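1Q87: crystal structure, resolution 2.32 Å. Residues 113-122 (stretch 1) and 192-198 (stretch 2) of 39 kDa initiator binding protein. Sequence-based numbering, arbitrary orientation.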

# COMPACT_ATOMS: atom_id res chain seq x y z
N LEU A 113 -2.05 -0.60 -10.00
CA LEU A 113 -3.25 -1.41 -9.93
C LEU A 113 -3.62 -1.51 -8.47
O LEU A 113 -4.79 -1.27 -8.13
N LYS A 114 -2.64 -1.86 -7.62
CA LYS A 114 -2.90 -1.97 -6.18
C LYS A 114 -3.48 -0.67 -5.64
O LYS A 114 -4.48 -0.68 -4.91
N ILE A 115 -2.90 0.44 -6.07
CA ILE A 115 -3.38 1.73 -5.60
C ILE A 115 -4.83 1.94 -5.95
O ILE A 115 -5.64 2.21 -5.07
N ALA A 116 -5.15 1.83 -7.25
CA ALA A 116 -6.53 2.01 -7.70
C ALA A 116 -7.44 1.05 -6.92
O ALA A 116 -8.48 1.45 -6.40
N SER A 117 -7.04 -0.22 -6.84
CA SER A 117 -7.85 -1.18 -6.13
C SER A 117 -8.23 -0.73 -4.72
O SER A 117 -9.41 -0.56 -4.40
N LEU A 118 -7.21 -0.50 -3.88
CA LEU A 118 -7.44 -0.10 -2.50
C LEU A 118 -8.16 1.22 -2.44
O LEU A 118 -9.15 1.38 -1.72
N LEU A 119 -7.64 2.18 -3.18
CA LEU A 119 -8.21 3.50 -3.18
C LEU A 119 -9.69 3.54 -3.56
O LEU A 119 -10.45 4.38 -3.06
N LEU A 120 -10.12 2.63 -4.43
CA LEU A 120 -11.50 2.63 -4.87
C LEU A 120 -12.44 2.18 -3.75
O LEU A 120 -13.55 2.70 -3.63
N ILE A 121 -11.97 1.23 -2.94
CA ILE A 121 -12.73 0.70 -1.80
C ILE A 121 -13.05 1.80 -0.77
O ILE A 121 -14.21 1.99 -0.40
N SER A 122 -12.02 2.51 -0.33
CA SER A 122 -12.20 3.57 0.65
C SER A 122 -13.05 4.72 0.12
O SER A 122 -13.76 5.38 0.88
N SER A 192 -7.02 -10.07 -3.71
CA SER A 192 -6.89 -8.65 -3.94
C SER A 192 -7.49 -7.89 -2.77
O SER A 192 -8.12 -8.48 -1.90
N TRP A 193 -7.35 -6.58 -2.78
CA TRP A 193 -7.96 -5.81 -1.71
C TRP A 193 -9.48 -6.01 -1.71
O TRP A 193 -10.07 -6.19 -0.65
N ASP A 194 -10.09 -5.94 -2.90
CA ASP A 194 -11.55 -6.09 -3.07
C ASP A 194 -12.08 -7.39 -2.45
O ASP A 194 -13.08 -7.39 -1.73
N LYS A 195 -11.39 -8.48 -2.75
CA LYS A 195 -11.71 -9.80 -2.23
C LYS A 195 -11.63 -9.80 -0.69
O LYS A 195 -12.52 -10.31 0.01
N TYR A 196 -10.53 -9.25 -0.18
CA TYR A 196 -10.30 -9.20 1.25
C TYR A 196 -11.36 -8.41 1.98
O TYR A 196 -11.80 -8.82 3.05
N PHE A 197 -11.77 -7.28 1.42
CA PHE A 197 -12.80 -6.48 2.09
C PHE A 197 -14.18 -7.07 1.84
O PHE A 197 -15.19 -6.58 2.38
N GLU A 198 -14.22 -8.10 1.01
CA GLU A 198 -15.47 -8.79 0.70
C GLU A 198 -15.62 -9.80 1.83
O GLU A 198 -16.64 -9.85 2.52

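The two helices run at 33° with axes 9.5 Å apart at closest approach, and Leu118 and Trp193 mark the register, their CA atoms 5.8 Å apart. Leu113 stays beyond reach. Lys114 (chi1 m) sets CB sideways and its extended chain leads away, so its contact is made by the backbone: Lys114 O lies 3.9 Å from Trp193 CD1. Ile115 and Ala116 make no contact with stretch 2.

Ser117 points toward stretch 2. Its t rotamer places Ser117 OG 2.9 Å from Asp194 OD2, and with hydrogens placed the hydroxyl is the donor. Asp194 (chi1 m) starts sideways, but its carboxylate comes nearer. Ser192 OG also donates to Asp194 OD2, a weak bond at 3.4 Å, while accepting from Lys195 N at 3.1 Å and 176° to cap the helix.

Leu118, chi1 t with chi2 between wells, has its CA-to-CB bond sideways to stretch 2, and its CG lies over one face of the Trp193 indole (chi1 m). Leu118 CG sits 3.7 Å from the centroid of the Trp193 five-membered ring and 12° off its normal, the geometry of a CH-pi contact.

Leu119 makes no contact with stretch 2. Ile121 (m, m) points inward: Ile121 CG2 covers one face of the Phe197 ring, 4.1 Å from Phe197 CG, and Ile121 CD1 lies 3.1 Å from Asp194 OD1, a close apolar-to-polar approach. Ser122 turns sideways, its hydroxyl bonded elsewhere in the structure.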

# COMPACT_ATOMS: atom_id res chain seq x y z
CB LEU A 113 -3.03 -2.80 -10.51
CG LEU A 113 -2.67 -2.79 -12.00
CD1 LEU A 113 -2.51 -4.25 -12.50
CD2 LEU A 113 -3.76 -2.02 -12.78
CB LYS A 114 -1.63 -2.34 -5.41
CG LYS A 114 -1.07 -3.69 -5.86
CD LYS A 114 -0.30 -4.40 -4.77
CE LYS A 114 0.27 -5.68 -5.24
NZ LYS A 114 1.32 -6.11 -4.26
CB ILE A 115 -2.52 2.93 -6.14
CG1 ILE A 115 -1.13 2.95 -5.47
CG2 ILE A 115 -3.27 4.25 -5.92
CD1 ILE A 115 -0.19 4.01 -6.01
CB ALA A 116 -6.64 1.72 -9.20
CB SER A 117 -7.15 -2.53 -6.07
OG SER A 117 -7.85 -3.41 -5.22
CB LEU A 118 -6.12 0.03 -1.72
CG LEU A 118 -6.06 -0.09 -0.18
CD1 LEU A 118 -5.36 1.11 0.41
CD2 LEU A 118 -7.43 -0.18 0.42
CB LEU A 119 -7.41 4.35 -4.14
CG LEU A 119 -7.13 5.77 -3.67
CD1 LEU A 119 -6.84 5.76 -2.18
CD2 LEU A 119 -5.93 6.31 -4.47
CB LEU A 120 -11.65 1.76 -6.12
CG LEU A 120 -12.86 2.04 -7.01
CD1 LEU A 120 -14.00 1.10 -6.66
CD2 LEU A 120 -13.26 3.53 -6.89
CB ILE A 121 -11.93 -0.39 -1.06
CG1 ILE A 121 -11.47 -1.46 -2.03
CG2 ILE A 121 -12.75 -1.01 0.01
CD1 ILE A 121 -12.58 -2.08 -2.82
CB SER A 122 -10.84 4.11 1.11
OG SER A 122 -10.95 5.38 1.75
CB SER A 192 -7.68 -8.29 -5.17
OG SER A 192 -9.05 -8.14 -4.79
CB TRP A 193 -7.66 -4.31 -1.84
CG TRP A 193 -6.27 -3.92 -1.46
CD1 TRP A 193 -5.29 -3.48 -2.29
CD2 TRP A 193 -5.72 -3.85 -0.13
NE1 TRP A 193 -4.19 -3.13 -1.58
CE2 TRP A 193 -4.41 -3.34 -0.25
CE3 TRP A 193 -6.21 -4.17 1.15
CZ2 TRP A 193 -3.57 -3.14 0.86
CZ3 TRP A 193 -5.37 -3.97 2.26
CH2 TRP A 193 -4.07 -3.45 2.10
CB ASP A 194 -11.89 -6.05 -4.56
CG ASP A 194 -11.24 -4.86 -5.29
OD1 ASP A 194 -11.85 -3.75 -5.31
OD2 ASP A 194 -10.12 -5.04 -5.84
CB LYS A 195 -10.68 -10.81 -2.76
CG LYS A 195 -11.21 -12.20 -3.07
CD LYS A 195 -11.76 -12.90 -1.84
CE LYS A 195 -12.43 -14.23 -2.22
NZ LYS A 195 -11.49 -15.17 -2.90
CB TYR A 196 -8.92 -8.64 1.56
CG TYR A 196 -8.75 -8.36 3.03
CD1 TYR A 196 -9.08 -7.10 3.55
CD2 TYR A 196 -8.34 -9.36 3.92
CE1 TYR A 196 -9.00 -6.85 4.92
CE2 TYR A 196 -8.26 -9.11 5.30
CZ TYR A 196 -8.59 -7.85 5.79
OH TYR A 196 -8.56 -7.57 7.13
CB PHE A 197 -12.75 -5.04 1.62
CG PHE A 197 -11.79 -4.20 2.39
CD1 PHE A 197 -12.14 -3.69 3.63
CD2 PHE A 197 -10.53 -3.94 1.89
CE1 PHE A 197 -11.26 -2.93 4.36
CE2 PHE A 197 -9.64 -3.18 2.61
CZ PHE A 197 -10.00 -2.67 3.85
CB GLU A 198 -15.34 -9.52 -0.64
CG GLU A 198 -16.63 -10.13 -1.16
CD GLU A 198 -16.37 -11.19 -2.23
OE1 GLU A 198 -15.86 -12.28 -1.88
OE2 GLU A 198 -16.68 -10.94 -3.42